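Local coordinates for putative methyl-accepting chemotaxis signal transduction protein (Campylobacter jejuni, PDB 6W3T) that probably senses amino acids outside the cell for chemotaxis, holding the amino acid norvaline in a Cache-type (PDC) sensor domain, at residues H74-L79 / V159-E164; A78-L83 / D133-Q138. All coordinates share one frame; numbering follows the deposited sequence.

Contact 1 of 2, residues H74-L79 / V159-E164; sequences HSINAL and VDIPSE. With NVA (norvaline), chain C; SO4 (sulfate ion), chain D.
I76, in the last turn of helix 58-76, packs loosely against I161 of strand 152-162, where the helix gives way to the turn before strand 80-84 in a PDC (Cache) sensor domain; the 4.4 Å from I76 CG2 to I161 CD1 holds for one of two deposited conformers and is doubtful, and F39 of helix 4-48 also packs on I76. The helix closes with a Schellman motif: N77 takes positive phi, its N bonded back to O of H74, and the chain leaves the helix to run beside strand 152-162. A78 comes next and sets its methyl among three groups of the strand. A78 CB lies 3.7 Å from the carbonyl O of D160 and 4.0 Å from CD1 of I161, with V159 CG1 a little farther. I161 starts its side chain away from A78, but chi1 of -50° and chi2 of -68° fold CD1 back to that methyl. At L79 the backbones join: its N donates to D160 O over 3.0 Å, and its CB rests on the proline ring of P162 at CD. The carbonyl of D160 is used by L79, and its carboxylate faces the ligand pocket. OD1 accepts from T142 OG1 and Y82 OH, OD2 from N80 ND2, and the amino N of the bound norvaline sits 2.6 Å from D160 OD2.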
ATOM      1  N   HIS A  74      15.887   5.077  -8.981  1.00 10.30           N
ATOM      2  CA  HIS A  74      16.996   4.989  -8.047  1.00 14.91           C
ATOM      3  C   HIS A  74      16.715   5.767  -6.775  1.00 16.65           C
ATOM      4  O   HIS A  74      17.005   5.285  -5.678  1.00 16.57           O
ATOM      5  CB  HIS A  74      18.268   5.495  -8.714  1.00 15.19           C
ATOM      6  CG  HIS A  74      18.862   4.518  -9.674  1.00 17.67           C
ATOM      7  ND1 HIS A  74      19.844   4.862 -10.577  1.00 14.38           N
ATOM      8  CD2 HIS A  74      18.618   3.200  -9.866  1.00 19.58           C
ATOM      9  CE1 HIS A  74      20.172   3.800 -11.291  1.00 20.88           C
ATOM     10  NE2 HIS A  74      19.447   2.779 -10.877  1.00 15.77           N
ATOM     11  N   SER A  75      16.131   6.964  -6.897  1.00 15.12           N
ATOM     12  CA  SER A  75      16.010   7.853  -5.744  1.00 19.58           C
ATOM     13  C   SER A  75      15.141   7.261  -4.638  1.00 23.79           C
ATOM     14  O   SER A  75      15.376   7.536  -3.454  1.00 14.84           O
ATOM     15  CB  SER A  75      15.447   9.204  -6.177  1.00 20.33           C
ATOM     16  OG  SER A  75      14.071   9.080  -6.446  1.00 27.64           O
ATOM     17  N   ILE A  76      14.136   6.469  -5.013  0.74 14.13           N
ATOM     18  CA  ILE A  76      13.223   5.827  -4.076  0.74 20.25           C
ATOM     19  C   ILE A  76      13.455   4.325  -3.980  0.74 20.93           C
ATOM     20  O   ILE A  76      12.745   3.649  -3.220  0.74 19.80           O
ATOM     21  CB  ILE A  76      11.753   6.131  -4.438  0.74 18.29           C
ATOM     22  CG1 ILE A  76      10.848   6.053  -3.196  0.74 17.51           C
ATOM     23  CG2 ILE A  76      11.259   5.221  -5.569  0.74 15.50           C
ATOM     24  CD1 ILE A  76       9.421   6.582  -3.435  0.74 13.05           C
ATOM     25  N   ASN A  77      14.441   3.786  -4.705  1.00 16.48           N
ATOM     26  CA  ASN A  77      14.676   2.351  -4.784  1.00 18.76           C
ATOM     27  C   ASN A  77      13.393   1.615  -5.179  1.00 23.74           C
ATOM     28  O   ASN A  77      12.947   0.679  -4.512  1.00 17.99           O
ATOM     29  CB  ASN A  77      15.247   1.805  -3.467  1.00 19.02           C
ATOM     30  CG  ASN A  77      15.714   0.370  -3.597  1.00 26.61           C
ATOM     31  OD1 ASN A  77      16.155  -0.051  -4.666  1.00 29.26           O
ATOM     32  ND2 ASN A  77      15.591  -0.397  -2.518  1.00 34.85           N
ATOM     33  N   ALA A  78      12.776   2.070  -6.265  1.00 17.56           N
ATOM     34  CA  ALA A  78      11.618   1.359  -6.773  1.00 17.76           C
ATOM     35  C   ALA A  78      12.065   0.099  -7.513  1.00  9.46           C
ATOM     36  O   ALA A  78      13.221  -0.047  -7.919  1.00 16.83           O
ATOM     37  CB  ALA A  78      10.781   2.260  -7.691  1.00 11.03           C
ATOM     38  N   LEU A  79      11.128  -0.819  -7.694  1.00 10.11           N
ATOM     39  CA  LEU A  79      11.443  -2.013  -8.468  1.00 16.40           C
ATOM     40  C   LEU A  79      11.386  -1.724  -9.970  1.00 16.62           C
ATOM     41  O   LEU A  79      12.310  -2.074 -10.714  1.00 19.61           O
ATOM     42  CB  LEU A  79      10.483  -3.136  -8.093  1.00  9.23           C
ATOM     43  CG  LEU A  79      10.910  -4.530  -8.551  1.00 28.16           C
ATOM     44  CD1 LEU A  79      12.152  -4.990  -7.775  1.00 25.29           C
ATOM     45  CD2 LEU A  79       9.777  -5.527  -8.397  1.00 22.52           C
ATOM     46  N   VAL A 159       4.587   3.132 -11.289  1.00 12.82           N
ATOM     47  CA  VAL A 159       5.647   2.983 -10.296  1.00  9.42           C
ATOM     48  C   VAL A 159       5.347   1.756  -9.438  1.00 11.24           C
ATOM     49  O   VAL A 159       4.302   1.704  -8.781  1.00 10.34           O
ATOM     50  CB  VAL A 159       5.773   4.231  -9.411  1.00 12.55           C
ATOM     51  CG1 VAL A 159       6.775   3.982  -8.281  1.00  8.12           C
ATOM     52  CG2 VAL A 159       6.159   5.467 -10.274  1.00  8.33           C
ATOM     53  N   ASP A 160       6.261   0.778  -9.429  1.00  5.85           N
ATOM     54  CA  ASP A 160       6.073  -0.460  -8.673  1.00  7.28           C
ATOM     55  C   ASP A 160       6.926  -0.411  -7.408  1.00  6.47           C
ATOM     56  O   ASP A 160       8.158  -0.323  -7.490  1.00 13.35           O
ATOM     57  CB  ASP A 160       6.464  -1.691  -9.496  1.00  9.74           C
ATOM     58  CG  ASP A 160       5.597  -1.896 -10.726  1.00 15.64           C
ATOM     59  OD1 ASP A 160       4.510  -1.271 -10.835  1.00 12.68           O
ATOM     60  OD2 ASP A 160       6.004  -2.720 -11.578  1.00 16.74           O
ATOM     61  N   ILE A 161       6.288  -0.479  -6.254  1.00 12.56           N
ATOM     62  CA  ILE A 161       6.979  -0.579  -4.968  1.00 13.21           C
ATOM     63  C   ILE A 161       6.765  -1.987  -4.432  1.00  8.88           C
ATOM     64  O   ILE A 161       5.624  -2.465  -4.424  1.00 13.14           O
ATOM     65  CB  ILE A 161       6.462   0.473  -3.966  1.00 11.01           C
ATOM     66  CG1 ILE A 161       6.452   1.867  -4.615  1.00  6.31           C
ATOM     67  CG2 ILE A 161       7.300   0.458  -2.643  1.00 11.22           C
ATOM     68  CD1 ILE A 161       7.862   2.428  -4.903  1.00  6.89           C
ATOM     69  N   PRO A 162       7.815  -2.700  -4.012  1.00 14.14           N
ATOM     70  CA  PRO A 162       7.607  -4.034  -3.425  1.00 17.79           C
ATOM     71  C   PRO A 162       6.641  -3.968  -2.254  1.00 10.47           C
ATOM     72  O   PRO A 162       6.817  -3.175  -1.331  1.00 19.19           O
ATOM     73  CB  PRO A 162       9.010  -4.449  -2.968  1.00 14.78           C
ATOM     74  CG  PRO A 162       9.935  -3.699  -3.835  1.00 18.17           C
ATOM     75  CD  PRO A 162       9.244  -2.381  -4.161  1.00 16.90           C
ATOM     76  N   SER A 163       5.594  -4.787  -2.321  1.00 11.30           N
ATOM     77  CA  SER A 163       4.646  -4.880  -1.225  1.00 17.42           C
ATOM     78  C   SER A 163       5.330  -5.311   0.065  1.00 17.73           C
ATOM     79  O   SER A 163       4.838  -5.003   1.150  1.00 15.78           O
ATOM     80  CB  SER A 163       3.534  -5.861  -1.587  1.00 16.11           C
ATOM     81  OG  SER A 163       4.093  -7.099  -1.986  1.00 25.00           O
ATOM     82  N   GLU A 164       6.473  -5.987  -0.037  1.00 20.24           N
ATOM     83  CA  GLU A 164       7.243  -6.327   1.152  1.00 23.34           C
ATOM     84  C   GLU A 164       7.698  -5.087   1.915  1.00 24.77           C
ATOM     85  O   GLU A 164       7.867  -5.144   3.139  1.00 14.86           O
ATOM     86  CB  GLU A 164       8.448  -7.184   0.765  1.00 20.07           C
ATOM     87  CG  GLU A 164       9.179  -7.765   1.980  1.00 48.70           C
ATOM     88  CD  GLU A 164      10.506  -8.415   1.629  1.00 52.12           C
ATOM     89  OE1 GLU A 164      10.657  -8.881   0.481  1.00 53.38           O
ATOM     90  OE2 GLU A 164      11.396  -8.454   2.511  1.00 69.17           O
TER
HETATM   91  N   NVA C 301       4.376  -4.396 -12.748  1.00 12.78           N
HETATM   92  CA  NVA C 301       3.811  -4.062 -14.055  1.00 13.19           C
HETATM   93  CB  NVA C 301       4.874  -3.748 -15.118  1.00 18.40           C
HETATM   94  CG  NVA C 301       4.419  -3.077 -16.412  1.00 16.15           C
HETATM   95  CD  NVA C 301       5.668  -2.720 -17.178  1.00  7.96           C
HETATM   96  C   NVA C 301       3.025  -5.266 -14.535  1.00 21.40           C
HETATM   97  O   NVA C 301       3.115  -6.432 -14.124  1.00 19.96           O
HETATM   98  OXT NVA C 301       2.134  -5.001 -15.534  1.00 19.63           O
HETATM   99  S   SO4 D 302      20.308  -0.614 -11.628  1.00 47.79           S
HETATM  100  O1  SO4 D 302      20.564  -1.867 -12.337  1.00 66.71           O
HETATM  101  O2  SO4 D 302      19.108  -0.777 -10.811  1.00 38.98           O
HETATM  102  O3  SO4 D 302      21.446  -0.246 -10.781  1.00 40.20           O
HETATM  103  O4  SO4 D 302      20.099   0.449 -12.616  1.00 40.13           O

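Contact 2 of 2, residues A78-L83 / D133-Q138; sequences ALNVYL and DTVLKQ. With NVA (norvaline), chain C.
The backbones of 78-83 and 133-138 stay well apart, CA of L79 and CA of L136 being 8.0 Å from each other, so side chains make the whole contact between the start of strand 80-84 and the loop joining strands 126-132 and 139-149. N80 places CG opposite its carbonyl carbon (chi1 -56°), which sends the amide across to D133, ND2 giving a hydrogen bond of 2.9 Å to OD2. The acceptor lies close to the amide plane, yet ND2 comes from above the carboxylate, the two planes being 59° apart. On the other face of that carboxylate, L136 N donates to the same OD2 over 2.7 Å, so two N-H groups grip one oxygen. V135 N bonds to OD1, making an Asx turn, and with L136 N the aspartate fixes the shape of its own loop. In this Cache domain the loop forms one wall of the amino-acid pocket: D133 OD1 also takes the norvaline amino N at 2.6 Å, and T134 N donates almost straight (174°) to the ligand's O. Y82, from the strand, lays one ring face under the ligand's side chain, with norvaline CD 3.7 Å above the ring plane, over its centre; W115 meets the same tyrosine ring edge-to-face. Beside this polar cluster, L79 and L136 lie antiparallel alongside each other, L79 CG 3.6 Å from L136 CD1. The two methyls of L79 reach Q138, whose extended chain brings its amide against CD1, OE1 nearest. The side-chain carbonyl of N80 has apolar company instead: OD1, buried with no hydrogen-bond partner in the model, has V135 CG1 and L136 CD1 as its neighbours, each 3.7 Å away.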
ATOM      1  N   ALA A  78      12.776   2.070  -6.265  1.00 17.56           N
ATOM      2  CA  ALA A  78      11.618   1.359  -6.773  1.00 17.76           C
ATOM      3  C   ALA A  78      12.065   0.099  -7.513  1.00  9.46           C
ATOM      4  O   ALA A  78      13.221  -0.047  -7.919  1.00 16.83           O
ATOM      5  CB  ALA A  78      10.781   2.260  -7.691  1.00 11.03           C
ATOM      6  N   LEU A  79      11.128  -0.819  -7.694  1.00 10.11           N
ATOM      7  CA  LEU A  79      11.443  -2.013  -8.468  1.00 16.40           C
ATOM      8  C   LEU A  79      11.386  -1.724  -9.970  1.00 16.62           C
ATOM      9  O   LEU A  79      12.310  -2.074 -10.714  1.00 19.61           O
ATOM     10  CB  LEU A  79      10.483  -3.136  -8.093  1.00  9.23           C
ATOM     11  CG  LEU A  79      10.910  -4.530  -8.551  1.00 28.16           C
ATOM     12  CD1 LEU A  79      12.152  -4.990  -7.775  1.00 25.29           C
ATOM     13  CD2 LEU A  79       9.777  -5.527  -8.397  1.00 22.52           C
ATOM     14  N   ASN A  80      10.299  -1.101 -10.427  1.00 14.03           N
ATOM     15  CA  ASN A  80      10.103  -0.700 -11.818  1.00 15.76           C
ATOM     16  C   ASN A  80       9.487   0.684 -11.858  1.00 10.34           C
ATOM     17  O   ASN A  80       8.634   1.010 -11.026  1.00 12.57           O
ATOM     18  CB  ASN A  80       9.153  -1.620 -12.588  1.00 11.36           C
ATOM     19  CG  ASN A  80       9.578  -3.048 -12.573  1.00 22.26           C
ATOM     20  OD1 ASN A  80      10.621  -3.399 -13.131  1.00 16.91           O
ATOM     21  ND2 ASN A  80       8.749  -3.906 -11.969  1.00 15.75           N
ATOM     22  N   VAL A  81       9.893   1.474 -12.851  1.00 13.07           N
ATOM     23  CA  VAL A  81       9.243   2.741 -13.174  1.00 14.89           C
ATOM     24  C   VAL A  81       9.117   2.823 -14.692  1.00 14.56           C
ATOM     25  O   VAL A  81      10.086   2.567 -15.415  1.00 13.37           O
ATOM     26  CB  VAL A  81      10.023   3.960 -12.640  1.00 11.02           C
ATOM     27  CG1 VAL A  81       9.305   5.267 -13.049  1.00 10.07           C
ATOM     28  CG2 VAL A  81      10.233   3.875 -11.126  1.00  8.61           C
ATOM     29  N   TYR A  82       7.937   3.190 -15.180  1.00 11.54           N
ATOM     30  CA  TYR A  82       7.693   3.015 -16.605  1.00 13.48           C
ATOM     31  C   TYR A  82       6.625   3.982 -17.096  1.00 16.74           C
ATOM     32  O   TYR A  82       5.860   4.553 -16.316  1.00 16.25           O
ATOM     33  CB  TYR A  82       7.298   1.564 -16.922  1.00  7.00           C
ATOM     34  CG  TYR A  82       6.335   0.936 -15.937  1.00 15.65           C
ATOM     35  CD1 TYR A  82       6.793   0.361 -14.747  1.00 15.69           C
ATOM     36  CD2 TYR A  82       4.969   0.916 -16.192  1.00 12.27           C
ATOM     37  CE1 TYR A  82       5.906  -0.217 -13.840  1.00 11.23           C
ATOM     38  CE2 TYR A  82       4.080   0.345 -15.303  1.00 10.74           C
ATOM     39  CZ  TYR A  82       4.553  -0.216 -14.129  1.00 15.05           C
ATOM     40  OH  TYR A  82       3.660  -0.772 -13.254  1.00 10.30           O
ATOM     41  N   LEU A  83       6.590   4.143 -18.418  1.00 16.28           N
ATOM     42  CA  LEU A  83       5.586   4.936 -19.114  1.00 13.96           C
ATOM     43  C   LEU A  83       4.968   4.062 -20.203  1.00 13.04           C
ATOM     44  O   LEU A  83       5.673   3.622 -21.116  1.00 13.95           O
ATOM     45  CB  LEU A  83       6.217   6.198 -19.718  1.00 13.08           C
ATOM     46  CG  LEU A  83       5.293   7.162 -20.472  1.00 12.36           C
ATOM     47  CD1 LEU A  83       4.215   7.728 -19.552  1.00  9.42           C
ATOM     48  CD2 LEU A  83       6.117   8.288 -21.088  1.00 10.01           C
ATOM     49  N   ASP A 133       4.354  -8.840 -10.097  1.00 20.84           N
ATOM     50  CA  ASP A 133       4.901  -8.104 -11.233  1.00 17.87           C
ATOM     51  C   ASP A 133       5.341  -9.045 -12.356  1.00 21.00           C
ATOM     52  O   ASP A 133       6.041 -10.032 -12.113  1.00 21.60           O
ATOM     53  CB  ASP A 133       6.091  -7.265 -10.758  1.00 15.67           C
ATOM     54  CG  ASP A 133       6.887  -6.688 -11.899  1.00 16.36           C
ATOM     55  OD1 ASP A 133       6.259  -6.200 -12.866  1.00 15.99           O
ATOM     56  OD2 ASP A 133       8.141  -6.715 -11.816  1.00 14.57           O
ATOM     57  N   THR A 134       4.965  -8.713 -13.601  1.00 19.66           N
ATOM     58  CA  THR A 134       5.392  -9.526 -14.744  1.00 23.65           C
ATOM     59  C   THR A 134       6.887  -9.400 -15.010  1.00 23.53           C
ATOM     60  O   THR A 134       7.521 -10.362 -15.453  1.00 25.64           O
ATOM     61  CB  THR A 134       4.638  -9.129 -16.021  1.00 32.57           C
ATOM     62  OG1 THR A 134       3.250  -8.923 -15.730  1.00 52.66           O
ATOM     63  CG2 THR A 134       4.765 -10.224 -17.058  1.00 25.12           C
ATOM     64  N   VAL A 135       7.469  -8.232 -14.749  1.00 20.87           N
ATOM     65  CA  VAL A 135       8.840  -7.980 -15.185  1.00 27.58           C
ATOM     66  C   VAL A 135       9.845  -8.702 -14.293  1.00 25.09           C
ATOM     67  O   VAL A 135      10.724  -9.417 -14.783  1.00 26.31           O
ATOM     68  CB  VAL A 135       9.114  -6.464 -15.245  1.00 22.71           C
ATOM     69  CG1 VAL A 135      10.582  -6.199 -15.613  1.00 21.66           C
ATOM     70  CG2 VAL A 135       8.151  -5.792 -16.245  1.00 16.59           C
ATOM     71  N   LEU A 136       9.760  -8.521 -12.977  1.00 23.00           N
ATOM     72  CA  LEU A 136      10.750  -9.112 -12.087  1.00 22.66           C
ATOM     73  C   LEU A 136      10.188 -10.169 -11.145  1.00 27.77           C
ATOM     74  O   LEU A 136      10.934 -10.679 -10.301  1.00 26.77           O
ATOM     75  CB  LEU A 136      11.454  -8.014 -11.282  1.00 19.65           C
ATOM     76  CG  LEU A 136      12.268  -7.064 -12.167  1.00 26.99           C
ATOM     77  CD1 LEU A 136      12.768  -5.884 -11.349  1.00 20.76           C
ATOM     78  CD2 LEU A 136      13.432  -7.787 -12.822  1.00 24.61           C
ATOM     79  N   LYS A 137       8.910 -10.529 -11.278  1.00 26.13           N
ATOM     80  CA  LYS A 137       8.317 -11.634 -10.527  1.00 30.82           C
ATOM     81  C   LYS A 137       8.461 -11.418  -9.019  1.00 29.49           C
ATOM     82  O   LYS A 137       8.862 -12.312  -8.274  1.00 26.28           O
ATOM     83  CB  LYS A 137       8.928 -12.978 -10.945  1.00 31.90           C
ATOM     84  CG  LYS A 137       9.274 -13.115 -12.424  1.00 30.39           C
ATOM     85  CD  LYS A 137       8.041 -13.233 -13.285  1.00 32.67           C
ATOM     86  CE  LYS A 137       8.425 -13.595 -14.721  1.00 41.77           C
ATOM     87  NZ  LYS A 137       7.287 -13.371 -15.667  1.00 31.09           N
ATOM     88  N   GLN A 138       8.159 -10.201  -8.577  1.00 23.02           N
ATOM     89  CA  GLN A 138       8.027  -9.892  -7.160  1.00 20.68           C
ATOM     90  C   GLN A 138       6.667  -9.254  -6.934  1.00 19.90           C
ATOM     91  O   GLN A 138       6.092  -8.644  -7.847  1.00 22.82           O
ATOM     92  CB  GLN A 138       9.138  -8.967  -6.685  1.00 15.89           C
ATOM     93  CG  GLN A 138      10.525  -9.506  -6.984  1.00 19.85           C
ATOM     94  CD  GLN A 138      11.625  -8.599  -6.499  1.00 29.61           C
ATOM     95  OE1 GLN A 138      11.451  -7.855  -5.533  1.00 33.84           O
ATOM     96  NE2 GLN A 138      12.769  -8.649  -7.165  1.00 31.09           N
TER
HETATM   97  N   NVA C 301       4.376  -4.396 -12.748  1.00 12.78           N
HETATM   98  CA  NVA C 301       3.811  -4.062 -14.055  1.00 13.19           C
HETATM   99  CB  NVA C 301       4.874  -3.748 -15.118  1.00 18.40           C
HETATM  100  CG  NVA C 301       4.419  -3.077 -16.412  1.00 16.15           C
HETATM  101  CD  NVA C 301       5.668  -2.720 -17.178  1.00  7.96           C
HETATM  102  C   NVA C 301       3.025  -5.266 -14.535  1.00 21.40           C
HETATM  103  O   NVA C 301       3.115  -6.432 -14.124  1.00 19.96           O
HETATM  104  OXT NVA C 301       2.134  -5.001 -15.534  1.00 19.63           O

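Contacts 1 and 2 share A78 and L79, and their centres lie 8 Å apart. L79 serves both: its N and CB face strand 152-162, while its branch end reaches the 133-138 loop. Beyond it, strands 80-84 and 152-162 run as neighbours in one antiparallel sheet, with D160 N 2.9 Å from N80 O. The norvaline ties the two together, since its amino group bonds to both carboxylates, D160 from contact 1 and D133 from contact 2, which would probably favour a protonated amine. N80 ND2 bonds to both aspartates, and Y82 OH, 2.6 Å from D160 OD1, links the ring beneath the ligand to the first carboxylate. W115, Y131 and K113 add further hydrogen bonds to the ligand.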